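Local structure of D-aminopeptidase (Burkholderia sp. LK4, 5TZB) at residues Ala61-Gly66 with Gly158-Ala163; Ser80-Gly85 with Phe304-Asp309; Ile111-Thr116 with Val144-Tyr149; His192-Gly197 with Glu226-Ala231; Cys275-Gln280 with Ala336-Ala341. The protein probably removes N-terminal residues, beta-amino acids among them, from peptides, acting as a beta-aminopeptidase of the S58 family with an Ntn-hydrolase-like fold. All blocks are in the same frame, centred on the assembly; numbering follows the deposited sequence. Where two conformers were deposited one is given.

Two larger sheets, a small hairpin, and the helices and loops packed on them carry the five contacts. Contacts 1 and 3 share the sheet containing strands 63-71, 111-115 and 144-148; their centres are 13 Å apart, and Thr65 and Gly66 are hydrogen-bonded to Asn115 and Thr114 respectively. Contact 2 belongs to the second sheet, and Phe304 there reaches Ile111 of contact 3. Contact 5 joins two helices lying on that second sheet, with Cys275 against Ala84 and Gly85. Contact 4 joins the hairpin 190-195 to the loop after strand 213-220, across the chain's centre from contact 2. Contact 2 ties early chain to late, spanning contacts 3 and 4 and interleaving with contact 5.

Contact 1: Ala61-Gly66 with Gly158-Ala163; sequences ASIRTG and GQHVSA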
# COMPACT_ATOMS: atom_id res chain seq x y z
N ALA C 61 -35.49 20.49 3.14
CA ALA C 61 -35.53 19.14 3.67
C ALA C 61 -35.92 18.17 2.57
O ALA C 61 -36.35 17.05 2.83
CB ALA C 61 -36.51 19.05 4.83
N SER C 62 -35.78 18.63 1.32
CA SER C 62 -36.06 17.80 0.15
C SER C 62 -35.14 16.59 0.11
O SER C 62 -33.97 16.67 0.49
CB SER C 62 -35.93 18.61 -1.15
OG SER C 62 -36.94 19.60 -1.23
N ILE C 63 -35.68 15.47 -0.33
CA ILE C 63 -34.94 14.22 -0.40
C ILE C 63 -34.64 13.90 -1.86
O ILE C 63 -35.57 13.75 -2.67
CB ILE C 63 -35.72 13.07 0.24
CG1 ILE C 63 -36.12 13.44 1.67
CG2 ILE C 63 -34.88 11.81 0.23
CD1 ILE C 63 -37.05 12.42 2.33
N ARG C 64 -33.36 13.83 -2.21
CA ARG C 64 -32.97 13.40 -3.55
C ARG C 64 -31.81 12.44 -3.39
O ARG C 64 -30.66 12.82 -3.59
CB ARG C 64 -32.57 14.60 -4.42
CG ARG C 64 -33.72 15.56 -4.65
CD ARG C 64 -34.85 14.96 -5.48
NE ARG C 64 -35.95 15.91 -5.64
CZ ARG C 64 -36.01 16.83 -6.59
NH1 ARG C 64 -35.03 16.90 -7.48
NH2 ARG C 64 -37.04 17.67 -6.67
N THR C 65 -32.12 11.21 -3.01
CA THR C 65 -31.08 10.25 -2.68
C THR C 65 -31.63 8.83 -2.78
O THR C 65 -32.71 8.62 -3.31
CB THR C 65 -30.53 10.50 -1.24
OG1 THR C 65 -29.34 9.73 -1.03
CG2 THR C 65 -31.56 10.15 -0.18
N GLY C 66 -30.87 7.87 -2.27
CA GLY C 66 -31.31 6.49 -2.31
C GLY C 66 -30.17 5.51 -2.13
O GLY C 66 -29.09 5.86 -1.63
N GLY C 158 -30.05 15.22 6.72
CA GLY C 158 -31.31 14.67 7.16
C GLY C 158 -31.26 13.16 7.34
O GLY C 158 -32.14 12.59 7.99
N GLN C 159 -30.27 12.51 6.74
CA GLN C 159 -30.06 11.06 6.86
C GLN C 159 -31.37 10.31 6.60
O GLN C 159 -31.91 9.64 7.48
CB GLN C 159 -29.46 10.70 8.23
CG GLN C 159 -27.99 11.18 8.39
CD GLN C 159 -27.34 10.81 9.73
OE1 GLN C 159 -27.88 11.10 10.79
NE2 GLN C 159 -26.17 10.19 9.67
N HIS C 160 -31.87 10.43 5.37
CA HIS C 160 -33.22 9.95 5.06
C HIS C 160 -33.26 8.51 4.55
O HIS C 160 -34.34 7.97 4.29
CB HIS C 160 -33.88 10.86 4.02
CG HIS C 160 -34.08 12.26 4.50
ND1 HIS C 160 -35.14 12.64 5.30
CD2 HIS C 160 -33.38 13.39 4.25
CE1 HIS C 160 -35.07 13.93 5.55
NE2 HIS C 160 -34.01 14.41 4.93
N VAL C 161 -32.10 7.87 4.40
CA VAL C 161 -32.05 6.48 3.93
C VAL C 161 -32.17 5.53 5.11
O VAL C 161 -31.49 5.71 6.12
CB VAL C 161 -30.75 6.18 3.15
CG1 VAL C 161 -30.68 4.70 2.71
CG2 VAL C 161 -30.63 7.11 1.95
N SER C 162 -33.02 4.52 4.97
CA SER C 162 -33.29 3.59 6.07
C SER C 162 -33.14 2.13 5.65
O SER C 162 -32.95 1.83 4.47
CB SER C 162 -34.71 3.81 6.59
OG SER C 162 -35.65 3.36 5.63
N ALA C 163 -33.23 1.23 6.62
CA ALA C 163 -33.14 -0.20 6.35
C ALA C 163 -34.23 -0.65 5.37
O ALA C 163 -34.00 -1.53 4.55
CB ALA C 163 -33.22 -1.00 7.64
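His160 reaches back from the loop 158-163 to lay its ring against Ile63, at the start of strand 63-71. Its CB already touches the isoleucine, with CD1 of Ile63 at 3.9 Å from His160 CB and Ile63 CG2 close by. At CG the contact tightens, and Ile63 CG1 and CD1 are both near it. Further out, ND1 of His160 meets Ile63 CD1 at 3.5 Å, CD2 faces Ile63 CG1, and His160 CE1 and NE2 each lie 4.0 Å from Ile63 CG1. The result is a CH-pi contact, Ile63 CG1 standing 3.7 Å from the centroid of the His160 ring and only 10° off its normal. The carbonyl O of Gly158 lies over the opposite face, so the ring is sandwiched. NE2 of His160 is also hydrogen-bonded to Asp155 OD2, which helps to fix the rotation of the ring. Val161 follows, its CG2 3.8 Å from Thr65 CG2; the Thr65 hydroxyl instead serves Asn115 and Asp150. Ser162 then occupies the N-cap position of helix 163-172. Plain packing of a loop on a sheet strand, the contact places the approach to that helix beside strand 63-71, as part of the layered alpha/beta sandwich of S58 peptidases.

Contact 2: Ser80-Gly85 with Phe304-Asp309; sequences SPCFAG and FATGND
Ala84 and Phe304 face each other as a non-hydrogen-bonded antiparallel pair, their CA atoms just 4.0 Å apart, and this is the tight end of the contact. CB of Ala84 lies 3.8 Å from Phe304 CB. The peptide beside it gives the direct backbone bond, Ala305 N to Phe83 O at 2.9 Å with a nearly straight N-H (165°); the same oxygen also receives a CA-H contact from Phe304. Because chi1 of Phe304 is 70°, its CG sits between the backbone N and the carbonyl carbon, and the ring swings past Cys82. There the sulfur approaches obliquely, Cys82 SG lying 4.1 Å from Phe304 CD1 in a sulfur-aromatic contact, while Cys82 CB presses to 3.3 Å from Ala305 O.

Toward Ser80 and Asp309 the direct pairing gives way and a water sits between the chains. It accepts from Phe83 N and donates to Ala305 O at 2.6 Å and to Asn308 O at 2.8 Å, so three backbone groups are joined through one molecule. Beside it the amide of Asn308 comes to the edge of the Phe83 ring, Asn308 ND2 being 3.9 Å from Phe83 CD2, with OD1 of Asn308 held by Lys327 N. At the outer limit Ser80 OG merely grazes CB of the exposed Asp309. Arg73 gathers the carbonyls of Ser80, Pro81, Thr306 and Asn308 around its guanidinium. Strand 82-88 is flanked by strand 298-305 and strand 106-107, while strand 260-266 pairs with strand 298-305 and Met328 of the third subunit packs on Phe83.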
# COMPACT_ATOMS: atom_id res chain seq x y z
N SER C 80 -21.22 -18.12 -1.38
CA SER C 80 -20.34 -18.25 -2.53
C SER C 80 -19.45 -17.01 -2.69
O SER C 80 -19.71 -16.17 -3.55
CB SER C 80 -21.14 -18.49 -3.80
OG SER C 80 -20.28 -18.83 -4.88
N PRO C 81 -18.40 -16.92 -1.87
CA PRO C 81 -17.50 -15.77 -1.89
C PRO C 81 -16.87 -15.52 -3.25
O PRO C 81 -16.64 -16.48 -3.99
CB PRO C 81 -16.41 -16.16 -0.87
CG PRO C 81 -17.07 -17.14 0.03
CD PRO C 81 -17.99 -17.91 -0.86
N CYS C 82 -16.58 -14.26 -3.57
CA CYS C 82 -15.86 -13.91 -4.79
C CYS C 82 -14.50 -13.35 -4.43
O CYS C 82 -14.37 -12.56 -3.49
CB CYS C 82 -16.63 -12.88 -5.62
SG CYS C 82 -18.21 -13.41 -6.26
N PHE C 83 -13.49 -13.72 -5.20
CA PHE C 83 -12.23 -13.02 -5.11
C PHE C 83 -12.46 -11.55 -5.52
O PHE C 83 -13.30 -11.24 -6.37
CB PHE C 83 -11.17 -13.69 -5.99
CG PHE C 83 -10.62 -14.98 -5.41
CD1 PHE C 83 -10.49 -15.14 -4.03
CD2 PHE C 83 -10.21 -16.02 -6.25
CE1 PHE C 83 -9.96 -16.33 -3.49
CE2 PHE C 83 -9.69 -17.22 -5.72
CZ PHE C 83 -9.56 -17.37 -4.34
N ALA C 84 -11.75 -10.64 -4.86
CA ALA C 84 -11.97 -9.22 -5.11
C ALA C 84 -10.75 -8.41 -4.72
O ALA C 84 -9.86 -8.90 -4.02
CB ALA C 84 -13.20 -8.74 -4.36
N GLY C 85 -10.71 -7.15 -5.16
CA GLY C 85 -9.62 -6.27 -4.83
C GLY C 85 -10.11 -4.84 -4.93
O GLY C 85 -11.13 -4.56 -5.57
N PHE C 304 -14.46 -7.39 -8.52
CA PHE C 304 -14.61 -8.78 -8.08
C PHE C 304 -14.77 -9.73 -9.27
O PHE C 304 -15.25 -9.34 -10.34
CB PHE C 304 -15.78 -8.93 -7.08
CG PHE C 304 -17.16 -8.76 -7.69
CD1 PHE C 304 -17.85 -9.85 -8.21
CD2 PHE C 304 -17.77 -7.52 -7.69
CE1 PHE C 304 -19.12 -9.69 -8.75
CE2 PHE C 304 -19.04 -7.36 -8.23
CZ PHE C 304 -19.71 -8.45 -8.77
N ALA C 305 -14.38 -10.98 -9.05
CA ALA C 305 -14.40 -11.98 -10.10
C ALA C 305 -15.27 -13.17 -9.68
O ALA C 305 -15.25 -13.57 -8.51
CB ALA C 305 -12.98 -12.44 -10.41
N THR C 306 -16.03 -13.73 -10.62
CA THR C 306 -16.93 -14.84 -10.31
C THR C 306 -16.40 -16.18 -10.82
O THR C 306 -16.99 -17.22 -10.52
CB THR C 306 -18.34 -14.61 -10.89
OG1 THR C 306 -18.26 -14.51 -12.32
CG2 THR C 306 -18.94 -13.31 -10.34
N GLY C 307 -15.28 -16.16 -11.54
CA GLY C 307 -14.72 -17.34 -12.19
C GLY C 307 -14.39 -18.50 -11.27
O GLY C 307 -14.61 -19.66 -11.61
N ASN C 308 -13.83 -18.18 -10.11
CA ASN C 308 -13.64 -19.19 -9.08
C ASN C 308 -14.86 -19.24 -8.15
O ASN C 308 -15.28 -18.22 -7.63
CB ASN C 308 -12.36 -18.91 -8.30
CG ASN C 308 -11.11 -19.19 -9.11
OD1 ASN C 308 -10.79 -20.35 -9.39
ND2 ASN C 308 -10.43 -18.15 -9.53
N ASP C 309 -15.48 -20.41 -8.03
CA ASP C 309 -16.58 -20.54 -7.07
C ASP C 309 -16.30 -21.71 -6.16
O ASP C 309 -15.26 -22.35 -6.27
CB ASP C 309 -17.95 -20.65 -7.77
CG ASP C 309 -18.10 -21.91 -8.64
OD1 ASP C 309 -19.07 -21.95 -9.42
OD2 ASP C 309 -17.26 -22.83 -8.56
O HOH W 1 -14.11 -15.63 -7.42

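Contact 3: Ile111-Thr116 with Val144-Tyr149; sequences IAYTNT and VVMETY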
# COMPACT_ATOMS: atom_id res chain seq x y z
N ILE C 111 -22.86 -5.52 -2.38
CA ILE C 111 -22.27 -4.20 -2.46
C ILE C 111 -23.38 -3.18 -2.56
O ILE C 111 -24.33 -3.38 -3.31
CB ILE C 111 -21.36 -4.05 -3.69
CG1 ILE C 111 -20.23 -5.07 -3.64
CG2 ILE C 111 -20.81 -2.63 -3.80
CD1 ILE C 111 -19.56 -5.28 -4.99
N ALA C 112 -23.25 -2.08 -1.83
CA ALA C 112 -24.25 -1.03 -1.90
C ALA C 112 -23.60 0.34 -2.12
O ALA C 112 -22.48 0.60 -1.67
CB ALA C 112 -25.11 -1.03 -0.65
N TYR C 113 -24.28 1.17 -2.90
CA TYR C 113 -23.94 2.58 -3.09
C TYR C 113 -24.98 3.46 -2.41
O TYR C 113 -26.17 3.19 -2.56
CB TYR C 113 -23.91 2.95 -4.57
CG TYR C 113 -22.90 2.28 -5.47
CD1 TYR C 113 -21.86 1.53 -4.96
CD2 TYR C 113 -23.00 2.43 -6.85
CE1 TYR C 113 -20.93 0.93 -5.82
CE2 TYR C 113 -22.08 1.85 -7.70
CZ TYR C 113 -21.06 1.10 -7.19
OH TYR C 113 -20.16 0.53 -8.06
N THR C 114 -24.57 4.52 -1.72
CA THR C 114 -25.54 5.49 -1.22
C THR C 114 -24.86 6.86 -1.04
O THR C 114 -23.81 7.09 -1.61
CB THR C 114 -26.18 5.00 0.10
OG1 THR C 114 -27.26 5.86 0.47
CG2 THR C 114 -25.16 4.93 1.22
N ASN C 115 -25.46 7.78 -0.28
CA ASN C 115 -24.82 9.07 -0.02
C ASN C 115 -23.91 9.01 1.21
O ASN C 115 -24.01 8.07 2.00
CB ASN C 115 -25.86 10.17 0.16
CG ASN C 115 -26.66 10.00 1.45
OD1 ASN C 115 -26.18 10.33 2.53
ND2 ASN C 115 -27.89 9.51 1.33
N THR C 116 -23.05 10.02 1.38
CA THR C 116 -22.00 10.01 2.40
C THR C 116 -22.51 9.84 3.84
O THR C 116 -21.84 9.22 4.66
CB THR C 116 -21.15 11.30 2.35
OG1 THR C 116 -20.86 11.64 0.98
CG2 THR C 116 -19.84 11.10 3.12
N VAL C 144 -19.86 -4.33 2.06
CA VAL C 144 -19.17 -3.27 1.35
C VAL C 144 -20.16 -2.19 0.96
O VAL C 144 -21.09 -2.42 0.19
CB VAL C 144 -18.44 -3.78 0.08
CG1 VAL C 144 -17.82 -2.60 -0.70
CG2 VAL C 144 -17.35 -4.81 0.46
N VAL C 145 -19.99 -0.99 1.53
CA VAL C 145 -20.85 0.13 1.20
C VAL C 145 -19.95 1.27 0.79
O VAL C 145 -18.94 1.54 1.45
CB VAL C 145 -21.76 0.54 2.37
CG1 VAL C 145 -22.67 1.70 1.96
CG2 VAL C 145 -22.60 -0.64 2.83
N MET C 146 -20.27 1.90 -0.35
CA MET C 146 -19.50 3.02 -0.85
C MET C 146 -20.44 4.19 -1.08
O MET C 146 -21.66 4.01 -1.02
CB MET C 146 -18.74 2.62 -2.12
CG MET C 146 -17.67 1.56 -1.84
SD MET C 146 -16.80 1.01 -3.32
CE MET C 146 -18.04 -0.08 -4.03
N GLU C 147 -19.90 5.38 -1.33
CA GLU C 147 -20.73 6.57 -1.35
C GLU C 147 -20.21 7.68 -2.25
O GLU C 147 -19.02 7.71 -2.58
CB GLU C 147 -20.89 7.13 0.07
CG GLU C 147 -19.58 7.48 0.77
CD GLU C 147 -18.97 8.82 0.31
OE1 GLU C 147 -19.71 9.71 -0.17
OE2 GLU C 147 -17.74 8.98 0.45
N THR C 148 -21.10 8.59 -2.63
CA THR C 148 -20.71 9.90 -3.13
C THR C 148 -21.63 10.95 -2.46
O THR C 148 -22.63 10.60 -1.83
CB THR C 148 -20.79 9.97 -4.68
OG1 THR C 148 -22.12 9.64 -5.09
CG2 THR C 148 -19.80 8.97 -5.32
N TYR C 149 -21.29 12.23 -2.61
CA TYR C 149 -21.93 13.30 -1.84
C TYR C 149 -23.01 14.07 -2.62
O TYR C 149 -22.70 14.82 -3.54
CB TYR C 149 -20.83 14.25 -1.34
CG TYR C 149 -21.29 15.50 -0.64
CD1 TYR C 149 -21.63 15.49 0.70
CD2 TYR C 149 -21.34 16.71 -1.32
CE1 TYR C 149 -22.05 16.66 1.35
CE2 TYR C 149 -21.75 17.88 -0.69
CZ TYR C 149 -22.10 17.85 0.65
OH TYR C 149 -22.51 19.02 1.26
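Ile111 and Val144 start a run of parallel pairing between the two strands of a beta-alpha-beta unit, whose connection contains helix 119-129. The short strand segments run at 32° to each other, laced by hydrogen bonds such as Ala112 N to Val144 O, Met146 N to Ala112 O at 2.9 Å and Thr114 N to Met146 O.

Side chains alternate between two faces. On one, Tyr113 and Met146 lie side by side and point the same way; the methionine bends at its last torsion, chi3 -77°, which carries its methyl back toward the neighbouring strand. CE of Met146 thereby meets the edge of the Tyr113 ring, 3.5 Å from CE1 of Tyr113, and also touches CG2 of Ile111 at 3.8 Å. Strands 260-266 and 298-305 of the second sheet pack on this face, and Tyr113 OH is hydrogen-bonded to Leu217 O and Thr263 OG1. On the other face Thr114 CG2 crosses Val145 CG1 at 4.1 Å, with Val122 of helix 119-129 touching both; Thr114 OG1 is engaged by Gly66 O.

Glu147, paired with Thr114, folds over toward Thr116 at the end of the strand, its chain bent at chi2. Thr116 OG1 donates to Glu147 OE1 from above the carboxylate plane, 50° out of it, over a short 2.5 Å. The other carboxylate oxygen, OE2, accepts a hydrogen bond from Asp94 N. The hydroxyl oxygen of Thr116 also lies in the plane of the Tyr149 ring, at its edge, with OG1 3.9 Å from Tyr149 CD1.

Contact 4: His192-Gly197 with Glu226-Ala231; sequences HEFKGG and EMLRVA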
# COMPACT_ATOMS: atom_id res chain seq x y z
N HIS C 192 -19.62 16.39 -14.01
CA HIS C 192 -19.17 17.42 -14.94
C HIS C 192 -20.14 18.60 -15.02
O HIS C 192 -20.38 19.17 -16.09
CB HIS C 192 -18.91 16.82 -16.33
CG HIS C 192 -17.65 16.00 -16.38
ND1 HIS C 192 -16.39 16.57 -16.37
CD2 HIS C 192 -17.45 14.66 -16.45
CE1 HIS C 192 -15.48 15.62 -16.42
NE2 HIS C 192 -16.09 14.45 -16.48
N GLU C 193 -20.72 18.94 -13.86
CA GLU C 193 -21.64 20.05 -13.71
C GLU C 193 -22.88 19.88 -14.60
O GLU C 193 -23.54 20.85 -14.97
CB GLU C 193 -20.92 21.37 -14.01
CG GLU C 193 -19.68 21.53 -13.14
CD GLU C 193 -18.94 22.83 -13.39
OE1 GLU C 193 -17.72 22.77 -13.70
OE2 GLU C 193 -19.56 23.89 -13.24
N PHE C 194 -23.16 18.62 -14.95
CA PHE C 194 -24.45 18.20 -15.48
C PHE C 194 -25.04 17.20 -14.50
O PHE C 194 -24.38 16.82 -13.53
CB PHE C 194 -24.32 17.54 -16.84
CG PHE C 194 -23.91 18.46 -17.94
CD1 PHE C 194 -24.79 19.42 -18.42
CD2 PHE C 194 -22.66 18.34 -18.52
CE1 PHE C 194 -24.41 20.28 -19.45
CE2 PHE C 194 -22.27 19.18 -19.56
CZ PHE C 194 -23.15 20.16 -20.03
N LYS C 195 -26.25 16.70 -14.79
CA LYS C 195 -26.83 15.65 -13.94
C LYS C 195 -26.01 14.38 -14.01
O LYS C 195 -25.66 13.90 -15.10
CB LYS C 195 -28.27 15.35 -14.36
CG LYS C 195 -28.96 14.32 -13.46
CD LYS C 195 -29.15 14.86 -12.04
CE LYS C 195 -29.72 13.80 -11.09
NZ LYS C 195 -28.71 12.78 -10.69
N GLY C 196 -25.70 13.81 -12.84
CA GLY C 196 -24.91 12.59 -12.79
C GLY C 196 -25.69 11.40 -12.27
O GLY C 196 -26.92 11.36 -12.38
N GLY C 197 -24.98 10.43 -11.71
CA GLY C 197 -25.62 9.27 -11.12
C GLY C 197 -25.14 7.93 -11.65
O GLY C 197 -23.96 7.72 -11.92
N GLU C 226 -15.49 21.97 -18.18
CA GLU C 226 -14.58 22.05 -19.33
C GLU C 226 -13.78 20.78 -19.58
O GLU C 226 -13.31 20.57 -20.69
CB GLU C 226 -13.60 23.24 -19.22
CG GLU C 226 -12.88 23.38 -17.90
CD GLU C 226 -13.66 24.19 -16.87
OE1 GLU C 226 -14.91 24.06 -16.80
OE2 GLU C 226 -13.01 24.94 -16.12
N MET C 227 -13.58 19.96 -18.54
CA MET C 227 -12.74 18.77 -18.66
C MET C 227 -13.46 17.58 -19.31
O MET C 227 -12.83 16.55 -19.57
CB MET C 227 -12.23 18.32 -17.28
CG MET C 227 -11.20 19.25 -16.66
SD MET C 227 -9.64 19.37 -17.53
CE MET C 227 -8.78 20.55 -16.49
N LEU C 228 -14.78 17.68 -19.51
CA LEU C 228 -15.55 16.56 -20.07
C LEU C 228 -15.03 16.12 -21.45
O LEU C 228 -14.86 16.94 -22.35
CB LEU C 228 -17.03 16.94 -20.19
CG LEU C 228 -17.95 15.88 -20.82
CD1 LEU C 228 -17.96 14.56 -20.04
CD2 LEU C 228 -19.36 16.43 -21.04
N ARG C 229 -14.76 14.82 -21.60
CA ARG C 229 -14.38 14.27 -22.90
C ARG C 229 -15.18 13.00 -23.19
O ARG C 229 -15.35 12.14 -22.33
CB ARG C 229 -12.87 13.97 -22.95
CG ARG C 229 -11.96 15.14 -22.56
CD ARG C 229 -10.56 15.07 -23.20
NE ARG C 229 -9.97 13.73 -23.13
CZ ARG C 229 -8.68 13.45 -23.34
NH1 ARG C 229 -7.82 14.42 -23.61
NH2 ARG C 229 -8.26 12.20 -23.26
N VAL C 230 -15.70 12.90 -24.41
CA VAL C 230 -16.54 11.78 -24.82
C VAL C 230 -15.94 11.08 -26.03
O VAL C 230 -15.81 11.69 -27.10
CB VAL C 230 -17.99 12.23 -25.16
CG1 VAL C 230 -18.81 11.06 -25.70
CG2 VAL C 230 -18.65 12.83 -23.94
N ALA C 231 -15.59 9.81 -25.86
CA ALA C 231 -14.84 9.04 -26.85
C ALA C 231 -13.56 9.79 -27.21
O ALA C 231 -13.12 9.76 -28.36
CB ALA C 231 -15.66 8.77 -28.10
O HOH W 2 -16.48 24.92 -14.32
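Leu228 has its CG opposite its own backbone N (chi1 178°), while the ring of His192 lies beside its N and opposite its carbonyl carbon (chi1 -74°); together these torsions put Leu228 CD1 over the His192 ring. His192 and Glu193 both have left-handed backbone angles and form the turn of a tight two-residue beta hairpin, consistent with type I', between strands 190-191 and 194-195. The hairpin packs on the loop 226-231.

The leucine crosses the ring from one side. Its CA lies 3.7 Å above the plane of the His192 ring, toward one side of it, and its branch CD1 covers the same face as a CH-pi donor, 4.0 Å from the centroid and 25° off the normal. CD1 of Leu228 comes nearest at CD2 of His192, 3.6 Å away. Around this the ring is held by ND1, hydrogen-bonded to Val224 O, and by Tyr222, whose ring meets it steeply inclined. The second branch, CD2 of Leu228, reaches obliquely to Phe194 CE2, at 4.3 Å. Phe194 in turn receives a cation-pi contact from Arg225, whose guanidinium also grips the carbonyls of His192 and Glu193. Val289 of helix 272-289 closes on both His192 and Leu228.

Farther along, two acidic groups approach, and their mutual repulsion is probably eased by solvent and by Ser244, which is hydrogen-bonded to Glu193 OE2. One water donates to both carboxylates, lying 2.6 Å from Glu193 OE1 and 3.1 Å from Glu226 OE1.

Contact 5: Cys275-Gln280 with Ala336-Ala341; sequences CTRLAQ and ALFVAA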
# COMPACT_ATOMS: atom_id res chain seq x y z
N CYS C 275 -7.44 -9.08 -9.10
CA CYS C 275 -8.57 -8.17 -8.94
C CYS C 275 -8.10 -6.75 -8.59
O CYS C 275 -8.71 -5.76 -9.01
CB CYS C 275 -9.53 -8.71 -7.88
SG CYS C 275 -10.45 -10.21 -8.38
N THR C 276 -7.04 -6.65 -7.81
CA THR C 276 -6.43 -5.35 -7.49
C THR C 276 -5.92 -4.68 -8.76
O THR C 276 -6.12 -3.48 -8.98
CB THR C 276 -5.28 -5.51 -6.48
OG1 THR C 276 -5.77 -6.17 -5.32
CG2 THR C 276 -4.70 -4.13 -6.06
N ARG C 277 -5.25 -5.47 -9.60
CA ARG C 277 -4.76 -4.95 -10.86
C ARG C 277 -5.91 -4.46 -11.72
O ARG C 277 -5.87 -3.36 -12.30
CB ARG C 277 -3.95 -6.02 -11.60
CG ARG C 277 -2.81 -6.60 -10.76
CD ARG C 277 -1.97 -7.57 -11.58
NE ARG C 277 -1.18 -6.84 -12.58
CZ ARG C 277 -0.61 -7.39 -13.65
NH1 ARG C 277 -0.74 -8.70 -13.88
NH2 ARG C 277 0.07 -6.64 -14.50
N LEU C 278 -6.98 -5.24 -11.76
CA LEU C 278 -8.13 -4.90 -12.58
C LEU C 278 -8.82 -3.63 -12.05
O LEU C 278 -9.22 -2.77 -12.83
CB LEU C 278 -9.11 -6.07 -12.62
CG LEU C 278 -10.27 -5.95 -13.62
CD1 LEU C 278 -9.73 -5.95 -15.03
CD2 LEU C 278 -11.23 -7.09 -13.43
N ALA C 279 -8.93 -3.51 -10.73
CA ALA C 279 -9.61 -2.35 -10.14
C ALA C 279 -8.91 -1.05 -10.51
O ALA C 279 -9.58 -0.04 -10.73
CB ALA C 279 -9.71 -2.49 -8.62
N GLN C 280 -7.59 -1.06 -10.59
CA GLN C 280 -6.87 0.18 -10.86
C GLN C 280 -7.12 0.64 -12.30
O GLN C 280 -6.95 1.82 -12.61
CB GLN C 280 -5.36 0.05 -10.60
CG GLN C 280 -4.64 1.41 -10.72
CD GLN C 280 -3.17 1.44 -10.24
OE1 GLN C 280 -2.52 2.49 -10.32
NE2 GLN C 280 -2.66 0.32 -9.73
N ALA C 336 -6.11 -8.06 -22.04
CA ALA C 336 -7.42 -7.89 -22.69
C ALA C 336 -8.51 -7.61 -21.63
O ALA C 336 -9.53 -6.99 -21.94
CB ALA C 336 -7.77 -9.12 -23.53
N LEU C 337 -8.30 -8.09 -20.41
CA LEU C 337 -9.22 -7.76 -19.31
C LEU C 337 -9.03 -6.31 -18.82
O LEU C 337 -10.01 -5.63 -18.52
CB LEU C 337 -9.06 -8.74 -18.14
CG LEU C 337 -9.49 -10.21 -18.36
CD1 LEU C 337 -9.00 -11.12 -17.24
CD2 LEU C 337 -11.03 -10.30 -18.48
N PHE C 338 -7.77 -5.85 -18.74
CA PHE C 338 -7.47 -4.45 -18.41
C PHE C 338 -8.13 -3.49 -19.43
O PHE C 338 -8.80 -2.53 -19.05
CB PHE C 338 -5.97 -4.20 -18.40
CG PHE C 338 -5.23 -4.88 -17.26
CD1 PHE C 338 -5.91 -5.45 -16.21
CD2 PHE C 338 -3.84 -4.94 -17.27
CE1 PHE C 338 -5.22 -6.08 -15.16
CE2 PHE C 338 -3.14 -5.55 -16.23
CZ PHE C 338 -3.84 -6.12 -15.18
N VAL C 339 -7.91 -3.75 -20.71
CA VAL C 339 -8.51 -2.94 -21.78
C VAL C 339 -10.03 -2.89 -21.64
O VAL C 339 -10.64 -1.82 -21.66
CB VAL C 339 -8.15 -3.52 -23.18
CG1 VAL C 339 -8.95 -2.83 -24.29
CG2 VAL C 339 -6.64 -3.42 -23.45
N ALA C 340 -10.62 -4.06 -21.47
CA ALA C 340 -12.07 -4.15 -21.36
C ALA C 340 -12.62 -3.37 -20.17
O ALA C 340 -13.64 -2.72 -20.30
CB ALA C 340 -12.51 -5.61 -21.26
N ALA C 341 -11.96 -3.47 -19.01
CA ALA C 341 -12.42 -2.78 -17.82
C ALA C 341 -12.34 -1.29 -18.03
O ALA C 341 -13.26 -0.57 -17.66
CB ALA C 341 -11.61 -3.21 -16.56
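Leu278 and Phe338 mark the closest backbone approach of two helices that run in roughly the same direction, their short axes 9.3 Å apart and crossing at -37°. Segment 336-341 belongs to helix 331-355 just where that helix is kinked, Ala336 and Leu337 lacking the N-H bond to the preceding turn. Leu278 lays its CD1 against the other helix. This methyl rests 3.7 Å from Ala341 CB, 3.5 Å from the carbonyl O of Leu337 and 4.0 Å from Phe338 CD1. Both helices sit on strand 260-266: its Ile264 touches Leu278 and Ala341, its Thr266 Leu278 and Leu337.

The Phe338 ring also reaches Arg277. It stands almost upright on the guanidinium, planes 82° apart: CZ of Phe338 lies 3.7 Å above the guanidinium plane of Arg277, over its centre, and the arginine CZ is in the ring plane, at its edge. Arg277 CB also approaches the ring obliquely, 3.6 Å from Phe338 CZ. A bend at chi3 (71°) brings the arginine chain round to this position. The guanidinium forms salt bridges with Glu103 of the third subunit and Asp295 of the fourth, and a hydrogen bond with Asn90 of the fourth, while Arg281 makes a cation-pi contact with Phe338. Hydrophobic helix packing thus adjoins a buried charge that is probably compensated by other chains, coupling this helix pair to the tetramer.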